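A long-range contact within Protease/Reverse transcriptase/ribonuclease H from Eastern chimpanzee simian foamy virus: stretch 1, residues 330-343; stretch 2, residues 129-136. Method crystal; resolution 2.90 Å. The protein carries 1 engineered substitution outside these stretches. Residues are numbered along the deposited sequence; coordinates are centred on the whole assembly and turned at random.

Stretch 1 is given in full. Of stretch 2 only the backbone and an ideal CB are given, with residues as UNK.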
ATOM      1  N   PHE A 330       3.095  17.720  12.821  1.00 65.19           N
ATOM      2  CA  PHE A 330       4.008  16.967  13.675  1.00 64.09           C
ATOM      3  C   PHE A 330       3.863  17.363  15.134  1.00 65.18           C
ATOM      4  O   PHE A 330       3.881  16.501  16.022  1.00 64.46           O
ATOM      5  CB  PHE A 330       5.451  17.162  13.210  1.00 62.78           C
ATOM      6  CG  PHE A 330       5.750  16.533  11.885  1.00 64.54           C
ATOM      7  CD1 PHE A 330       4.971  15.496  11.406  1.00 62.17           C
ATOM      8  CD2 PHE A 330       6.810  16.979  11.118  1.00 73.70           C
ATOM      9  CE1 PHE A 330       5.240  14.916  10.184  1.00 62.16           C
ATOM     10  CE2 PHE A 330       7.084  16.405   9.897  1.00 76.62           C
ATOM     11  CZ  PHE A 330       6.300  15.370   9.429  1.00 71.32           C
ATOM     12  N   GLN A 331       3.721  18.663  15.411  1.00 65.78           N
ATOM     13  CA  GLN A 331       3.569  19.102  16.792  1.00 66.53           C
ATOM     14  C   GLN A 331       2.329  18.490  17.425  1.00 66.91           C
ATOM     15  O   GLN A 331       2.367  18.024  18.569  1.00 66.25           O
ATOM     16  CB  GLN A 331       3.507  20.627  16.858  1.00 68.65           C
ATOM     17  CG  GLN A 331       4.787  21.322  16.438  1.00 74.88           C
ATOM     18  CD  GLN A 331       4.651  22.831  16.426  1.00 99.70           C
ATOM     19  OE1 GLN A 331       3.548  23.362  16.549  1.00124.25           O
ATOM     20  NE2 GLN A 331       5.772  23.528  16.277  1.00 88.12           N
ATOM     21  N   ILE A 332       1.218  18.467  16.687  1.00 73.70           N
ATOM     22  CA  ILE A 332      -0.011  17.859  17.197  1.00 65.77           C
ATOM     23  C   ILE A 332       0.226  16.393  17.540  1.00 64.91           C
ATOM     24  O   ILE A 332      -0.045  15.947  18.660  1.00 65.37           O
ATOM     25  CB  ILE A 332      -1.153  18.017  16.180  1.00 66.26           C
ATOM     26  CG1 ILE A 332      -1.495  19.496  15.977  1.00 70.06           C
ATOM     27  CG2 ILE A 332      -2.380  17.241  16.636  1.00 85.39           C
ATOM     28  CD1 ILE A 332      -2.589  19.737  14.961  1.00 76.80           C
ATOM     29  N   LEU A 333       0.751  15.629  16.579  1.00 64.24           N
ATOM     30  CA  LEU A 333       0.942  14.199  16.803  1.00 63.75           C
ATOM     31  C   LEU A 333       1.956  13.943  17.911  1.00 63.44           C
ATOM     32  O   LEU A 333       1.815  12.982  18.676  1.00 63.12           O
ATOM     33  CB  LEU A 333       1.381  13.520  15.508  1.00 62.77           C
ATOM     34  CG  LEU A 333       0.441  13.726  14.321  1.00 62.64           C
ATOM     35  CD1 LEU A 333       0.987  13.053  13.073  1.00 66.22           C
ATOM     36  CD2 LEU A 333      -0.956  13.215  14.645  1.00 88.11           C
ATOM     37  N   LEU A 334       2.976  14.794  18.018  1.00 63.47           N
ATOM     38  CA  LEU A 334       3.941  14.644  19.102  1.00 63.57           C
ATOM     39  C   LEU A 334       3.346  15.077  20.434  1.00 64.93           C
ATOM     40  O   LEU A 334       3.592  14.440  21.463  1.00 64.58           O
ATOM     41  CB  LEU A 334       5.207  15.441  18.798  1.00 62.39           C
ATOM     42  CG  LEU A 334       6.354  15.258  19.792  1.00 60.77           C
ATOM     43  CD1 LEU A 334       6.896  13.838  19.721  1.00 59.49           C
ATOM     44  CD2 LEU A 334       7.447  16.271  19.519  1.00 67.36           C
ATOM     45  N   GLN A 335       2.563  16.158  20.438  1.00 66.31           N
ATOM     46  CA  GLN A 335       1.981  16.640  21.688  1.00 68.15           C
ATOM     47  C   GLN A 335       0.925  15.677  22.216  1.00 67.69           C
ATOM     48  O   GLN A 335       0.799  15.491  23.433  1.00 68.44           O
ATOM     49  CB  GLN A 335       1.379  18.031  21.485  1.00 70.96           C
ATOM     50  CG  GLN A 335       1.122  18.797  22.772  1.00 89.51           C
ATOM     51  CD  GLN A 335       2.400  19.268  23.444  1.00118.38           C
ATOM     52  OE1 GLN A 335       3.479  19.239  22.850  1.00113.63           O
ATOM     53  NE2 GLN A 335       2.281  19.707  24.691  1.00111.38           N
ATOM     54  N   ALA A 336       0.155  15.053  21.318  1.00 66.35           N
ATOM     55  CA  ALA A 336      -0.841  14.081  21.752  1.00 66.29           C
ATOM     56  C   ALA A 336      -0.192  12.798  22.255  1.00 69.13           C
ATOM     57  O   ALA A 336      -0.719  12.152  23.169  1.00 79.25           O
ATOM     58  CB  ALA A 336      -1.807  13.769  20.606  1.00 66.64           C
ATOM     59  N   GLY A 337       0.948  12.429  21.687  1.00 69.90           N
ATOM     60  CA  GLY A 337       1.595  11.172  21.995  1.00 63.34           C
ATOM     61  C   GLY A 337       1.526  10.134  20.900  1.00 62.55           C
ATOM     62  O   GLY A 337       1.772   8.952  21.173  1.00 62.33           O
ATOM     63  N   TYR A 338       1.184  10.531  19.679  1.00 62.61           N
ATOM     64  CA  TYR A 338       1.144   9.591  18.572  1.00 61.68           C
ATOM     65  C   TYR A 338       2.548   9.349  18.031  1.00 60.20           C
ATOM     66  O   TYR A 338       3.482  10.123  18.262  1.00 59.71           O
ATOM     67  CB  TYR A 338       0.223  10.101  17.464  1.00 68.92           C
ATOM     68  CG  TYR A 338      -1.246  10.025  17.816  1.00 76.33           C
ATOM     69  CD1 TYR A 338      -1.918   8.813  17.806  1.00 64.84           C
ATOM     70  CD2 TYR A 338      -1.962  11.166  18.149  1.00 66.58           C
ATOM     71  CE1 TYR A 338      -3.260   8.736  18.121  1.00 71.14           C
ATOM     72  CE2 TYR A 338      -3.309  11.101  18.466  1.00 78.49           C
ATOM     73  CZ  TYR A 338      -3.952   9.881  18.451  1.00 86.95           C
ATOM     74  OH  TYR A 338      -5.292   9.808  18.765  1.00 88.48           O
ATOM     75  N   VAL A 339       2.692   8.242  17.303  1.00 59.07           N
ATOM     76  CA  VAL A 339       3.980   7.784  16.803  1.00 57.33           C
ATOM     77  C   VAL A 339       3.839   7.510  15.314  1.00 57.71           C
ATOM     78  O   VAL A 339       2.925   6.789  14.897  1.00 61.85           O
ATOM     79  CB  VAL A 339       4.457   6.521  17.544  1.00 57.20           C
ATOM     80  CG1 VAL A 339       5.688   5.962  16.884  1.00 56.21           C
ATOM     81  CG2 VAL A 339       4.732   6.837  19.004  1.00 57.24           C
ATOM     82  N   VAL A 340       4.733   8.099  14.516  1.00 57.66           N
ATOM     83  CA  VAL A 340       4.710   7.985  13.061  1.00 56.37           C
ATOM     84  C   VAL A 340       5.752   6.967  12.625  1.00 57.12           C
ATOM     85  O   VAL A 340       6.889   6.971  13.116  1.00 73.47           O
ATOM     86  CB  VAL A 340       4.969   9.351  12.394  1.00 56.56           C
ATOM     87  CG1 VAL A 340       4.911   9.233  10.879  1.00 58.39           C
ATOM     88  CG2 VAL A 340       3.976  10.385  12.891  1.00 57.57           C
ATOM     89  N   SER A 341       5.369   6.093  11.698  1.00 56.50           N
ATOM     90  CA  SER A 341       6.275   5.106  11.121  1.00 56.62           C
ATOM     91  C   SER A 341       6.759   5.623   9.774  1.00 58.14           C
ATOM     92  O   SER A 341       5.972   5.763   8.834  1.00 58.94           O
ATOM     93  CB  SER A 341       5.578   3.755  10.965  1.00 57.63           C
ATOM     94  OG  SER A 341       6.376   2.854  10.214  1.00 58.01           O
ATOM     95  N   LEU A 342       8.054   5.916   9.680  1.00 61.12           N
ATOM     96  CA  LEU A 342       8.639   6.352   8.417  1.00 59.20           C
ATOM     97  C   LEU A 342       8.952   5.192   7.485  1.00 59.73           C
ATOM     98  O   LEU A 342       9.519   5.415   6.410  1.00 60.93           O
ATOM     99  CB  LEU A 342       9.904   7.167   8.683  1.00 59.02           C
ATOM    100  CG  LEU A 342       9.655   8.411   9.537  1.00 58.19           C
ATOM    101  CD1 LEU A 342      10.959   9.112   9.860  1.00 67.25           C
ATOM    102  CD2 LEU A 342       8.695   9.356   8.835  1.00 58.94           C
ATOM    103  N   LYS A 343       8.594   3.965   7.870  1.00 59.63           N
ATOM    104  CA  LYS A 343       8.803   2.816   6.997  1.00 60.16           C
ATOM    105  C   LYS A 343       7.907   2.899   5.768  1.00 69.30           C
ATOM    106  O   LYS A 343       8.350   2.644   4.642  1.00 69.47           O
ATOM    107  CB  LYS A 343       8.541   1.524   7.769  1.00 60.97           C
ATOM    108  CG  LYS A 343       8.643   0.264   6.930  1.00 62.18           C
ATOM    109  CD  LYS A 343       8.344  -0.970   7.764  1.00 63.80           C
ATOM    110  CE  LYS A 343       8.582  -2.245   6.975  1.00 68.63           C
ATOM    111  NZ  LYS A 343       9.985  -2.334   6.484  1.00104.95           N
ATOM    112  N   UNK A 129      14.246  17.764  14.757  1.00 59.67           N
ATOM    113  CA  UNK A 129      13.447  18.521  15.718  1.00 63.82           C
ATOM    114  C   UNK A 129      12.297  17.682  16.265  1.00 67.33           C
ATOM    115  O   UNK A 129      11.956  17.780  17.450  1.00 69.98           O
ATOM    116  CB  UNK A 129      12.903  19.796  15.069  1.00 63.82           C
ATOM    117  N   UNK A 130      11.691  16.853  15.420  1.00 65.75           N
ATOM    118  CA  UNK A 130      10.640  15.952  15.872  1.00 56.74           C
ATOM    119  C   UNK A 130      11.118  14.508  15.793  1.00 58.88           C
ATOM    120  O   UNK A 130      10.448  13.647  15.212  1.00 53.09           O
ATOM    121  CB  UNK A 130       9.370  16.142  15.041  1.00 56.74           C
ATOM    122  N   UNK A 131      12.281  14.240  16.383  1.00 53.62           N
ATOM    123  CA  UNK A 131      12.806  12.879  16.392  1.00 56.53           C
ATOM    124  C   UNK A 131      11.964  11.973  17.278  1.00 59.15           C
ATOM    125  O   UNK A 131      11.781  10.791  16.968  1.00 53.42           O
ATOM    126  CB  UNK A 131      14.261  12.871  16.864  1.00 56.53           C
ATOM    127  N   UNK A 132      11.437  12.508  18.381  1.00 54.84           N
ATOM    128  CA  UNK A 132      10.597  11.732  19.285  1.00 66.13           C
ATOM    129  C   UNK A 132       9.262  11.356  18.664  1.00 65.36           C
ATOM    130  O   UNK A 132       8.551  10.514  19.221  1.00 56.82           O
ATOM    131  CB  UNK A 132      10.358  12.516  20.577  1.00 66.13           C
ATOM    132  N   UNK A 133       8.904  11.960  17.532  1.00 59.87           N
ATOM    133  CA  UNK A 133       7.653  11.624  16.863  1.00 54.96           C
ATOM    134  C   UNK A 133       7.774  10.334  16.059  1.00 56.11           C
ATOM    135  O   UNK A 133       6.838   9.525  16.044  1.00 59.77           O
ATOM    136  CB  UNK A 133       7.220  12.771  15.948  1.00 54.96           C
ATOM    137  N   UNK A 134       8.902  10.127  15.392  1.00 57.45           N
ATOM    138  CA  UNK A 134       9.079   8.943  14.569  1.00 57.54           C
ATOM    139  C   UNK A 134       9.187   7.696  15.438  1.00 48.54           C
ATOM    140  O   UNK A 134       9.552   7.761  16.617  1.00 58.32           O
ATOM    141  CB  UNK A 134      10.320   9.086  13.685  1.00 57.54           C
ATOM    142  N   UNK A 135       8.859   6.550  14.846  1.00 58.24           N
ATOM    143  CA  UNK A 135       8.985   5.283  15.550  1.00 53.47           C
ATOM    144  C   UNK A 135      10.435   4.822  15.485  1.00 53.19           C
ATOM    145  O   UNK A 135      10.986   4.640  14.393  1.00 54.94           O
ATOM    146  CB  UNK A 135       8.049   4.228  14.957  1.00 53.47           C
ATOM    147  N   UNK A 136      11.051   4.642  16.650  1.00 54.55           N
ATOM    148  CA  UNK A 136      12.425   4.168  16.739  1.00 53.89           C
ATOM    149  C   UNK A 136      12.522   2.676  17.019  1.00 53.39           C
ATOM    150  O   UNK A 136      13.369   1.997  16.433  1.00 55.72           O
ATOM    151  CB  UNK A 136      13.169   4.941  17.830  1.00 53.89           C
TER

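Position 129 has helical backbone angles (-61/-37), and nothing of stretch 1 lies within 5.5 Å of its ideal CB, so many side chains would suit. K129 is hydrogen-bonded through NZ elsewhere in the structure.

At position 130 the angles leave the helix (-112/52) and CA-to-CB points toward stretch 1, with the ideal CB 4.4 Å from F330 CB and 4.9 Å from L334 CD2. Q331 NE2 lies in another direction, about 8.3 Å from the ideal CB, within a long side chain's reach. A large apolar or aromatic side chain would fit, and a polar tip could use the amide. In Y130, F330 CB lies over the ring face, 4.0 Å from the centroid, while L334 CD2 sits at the ring edge. Q331 NE2 donates a hydrogen bond to Y130 OH at 2.9 Å.

Position 131 points away, leaving its choice open; it is D131.

Position 132 points sideways, its ideal CB 3.8 Å from L334 CD1. Small, polar or modest apolar groups are all plausible. N132 packs its CB against that methyl.

Position 133 also starts sideways, but its ideal CB is 3.9 Å from L334 CD1 and 5.1 Å from V340 CG2, at the mouth of an apolar pocket between the helix and the segment after G337. A branched or flexible aliphatic chain would suit. L133 (t, p) sends CD2 to 3.4 Å from F330 CD1 and CD1 to 3.6 Å from L333 CB. Its backbone O accepts from V340 N at 3.0 Å and 170°.

At position 134 the extended angles (-70/156) accompany a single backbone bridge to V340, its CA 4.7 Å from V340 CA. The ideal CB is 3.9 Å from L342 CD1, and F330 offers a ring farther off, favouring a long apolar or aromatic group. W134 presents its six-membered ring edge to the F330 face (planes at 83°, centroids 4.9 Å apart), and L342 CD1 covers a face of its five-membered ring.

Position 135 is sideways, its ideal CB 3.5 Å from both V340 O and V339 CG1. A backbone NH is needed to donate to V340 O, disfavouring proline; otherwise aliphatic or long polar chains fit. Q135 N donates to V340 O at 2.7 Å, and Q135 CB packs on V339 CG1 at 3.5 Å.

Position 136 points away, unconstrained by stretch 1. H136 NE2 instead donates to D131 O at 2.5 Å.

Stretch 2, residues 129-136: KYDNLWQH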
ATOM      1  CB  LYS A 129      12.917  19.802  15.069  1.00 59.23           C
ATOM      2  CG  LYS A 129      12.098  20.672  16.015  1.00 63.09           C
ATOM      3  CD  LYS A 129      11.569  21.927  15.335  1.00 76.78           C
ATOM      4  CE  LYS A 129      10.763  22.782  16.310  1.00 59.46           C
ATOM      5  NZ  LYS A 129      10.209  24.021  15.688  1.00 60.94           N
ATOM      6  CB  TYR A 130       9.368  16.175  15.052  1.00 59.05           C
ATOM      7  CG  TYR A 130       8.897  17.609  15.088  1.00 59.85           C
ATOM      8  CD1 TYR A 130       9.165  18.472  14.035  1.00 64.57           C
ATOM      9  CD2 TYR A 130       8.208  18.105  16.183  1.00 60.95           C
ATOM     10  CE1 TYR A 130       8.745  19.787  14.073  1.00 67.57           C
ATOM     11  CE2 TYR A 130       7.784  19.419  16.226  1.00 62.31           C
ATOM     12  CZ  TYR A 130       8.055  20.252  15.165  1.00 62.32           C
ATOM     13  OH  TYR A 130       7.636  21.558  15.207  1.00 64.24           O
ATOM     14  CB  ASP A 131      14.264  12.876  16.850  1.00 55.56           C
ATOM     15  CG  ASP A 131      14.911  11.508  16.725  1.00 53.63           C
ATOM     16  OD1 ASP A 131      14.850  10.907  15.630  1.00 53.83           O
ATOM     17  OD2 ASP A 131      15.485  11.028  17.725  1.00 53.29           O
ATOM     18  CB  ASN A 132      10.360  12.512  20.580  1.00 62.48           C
ATOM     19  CG  ASN A 132      11.646  13.026  21.190  1.00 57.38           C
ATOM     20  OD1 ASN A 132      12.719  12.461  20.968  1.00 57.40           O
ATOM     21  ND2 ASN A 132      11.549  14.100  21.963  1.00 72.96           N
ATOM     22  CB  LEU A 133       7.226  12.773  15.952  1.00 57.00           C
ATOM     23  CG  LEU A 133       5.908  12.574  15.211  1.00 58.56           C
ATOM     24  CD1 LEU A 133       4.771  12.438  16.203  1.00 59.23           C
ATOM     25  CD2 LEU A 133       5.656  13.723  14.254  1.00 59.32           C
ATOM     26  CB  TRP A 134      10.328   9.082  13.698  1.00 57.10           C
ATOM     27  CG  TRP A 134      10.593  10.491  13.263  1.00 56.48           C
ATOM     28  CD1 TRP A 134      11.684  11.249  13.565  1.00 56.98           C
ATOM     29  CD2 TRP A 134       9.742  11.318  12.461  1.00 57.22           C
ATOM     30  NE1 TRP A 134      11.572  12.496  12.995  1.00 58.15           N
ATOM     31  CE2 TRP A 134      10.386  12.561  12.311  1.00 58.30           C
ATOM     32  CE3 TRP A 134       8.499  11.126  11.851  1.00 57.21           C
ATOM     33  CZ2 TRP A 134       9.830  13.607  11.577  1.00 58.36           C
ATOM     34  CZ3 TRP A 134       7.950  12.162  11.125  1.00 58.15           C
ATOM     35  CH2 TRP A 134       8.614  13.389  10.992  1.00 58.75           C
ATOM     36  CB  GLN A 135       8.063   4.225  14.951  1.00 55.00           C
ATOM     37  CG  GLN A 135       7.906   3.003  15.838  1.00 54.97           C
ATOM     38  CD  GLN A 135       7.535   1.757  15.065  1.00 54.29           C
ATOM     39  OE1 GLN A 135       7.301   1.804  13.858  1.00 54.29           O
ATOM     40  NE2 GLN A 135       7.485   0.628  15.760  1.00 55.17           N
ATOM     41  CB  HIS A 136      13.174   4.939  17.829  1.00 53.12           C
ATOM     42  CG  HIS A 136      13.219   6.416  17.600  1.00 53.35           C
ATOM     43  ND1 HIS A 136      14.323   7.052  17.075  1.00 52.81           N
ATOM     44  CD2 HIS A 136      12.295   7.382  17.819  1.00 53.14           C
ATOM     45  CE1 HIS A 136      14.078   8.347  16.985  1.00 52.68           C
ATOM     46  NE2 HIS A 136      12.857   8.574  17.430  1.00 54.40           N
TER
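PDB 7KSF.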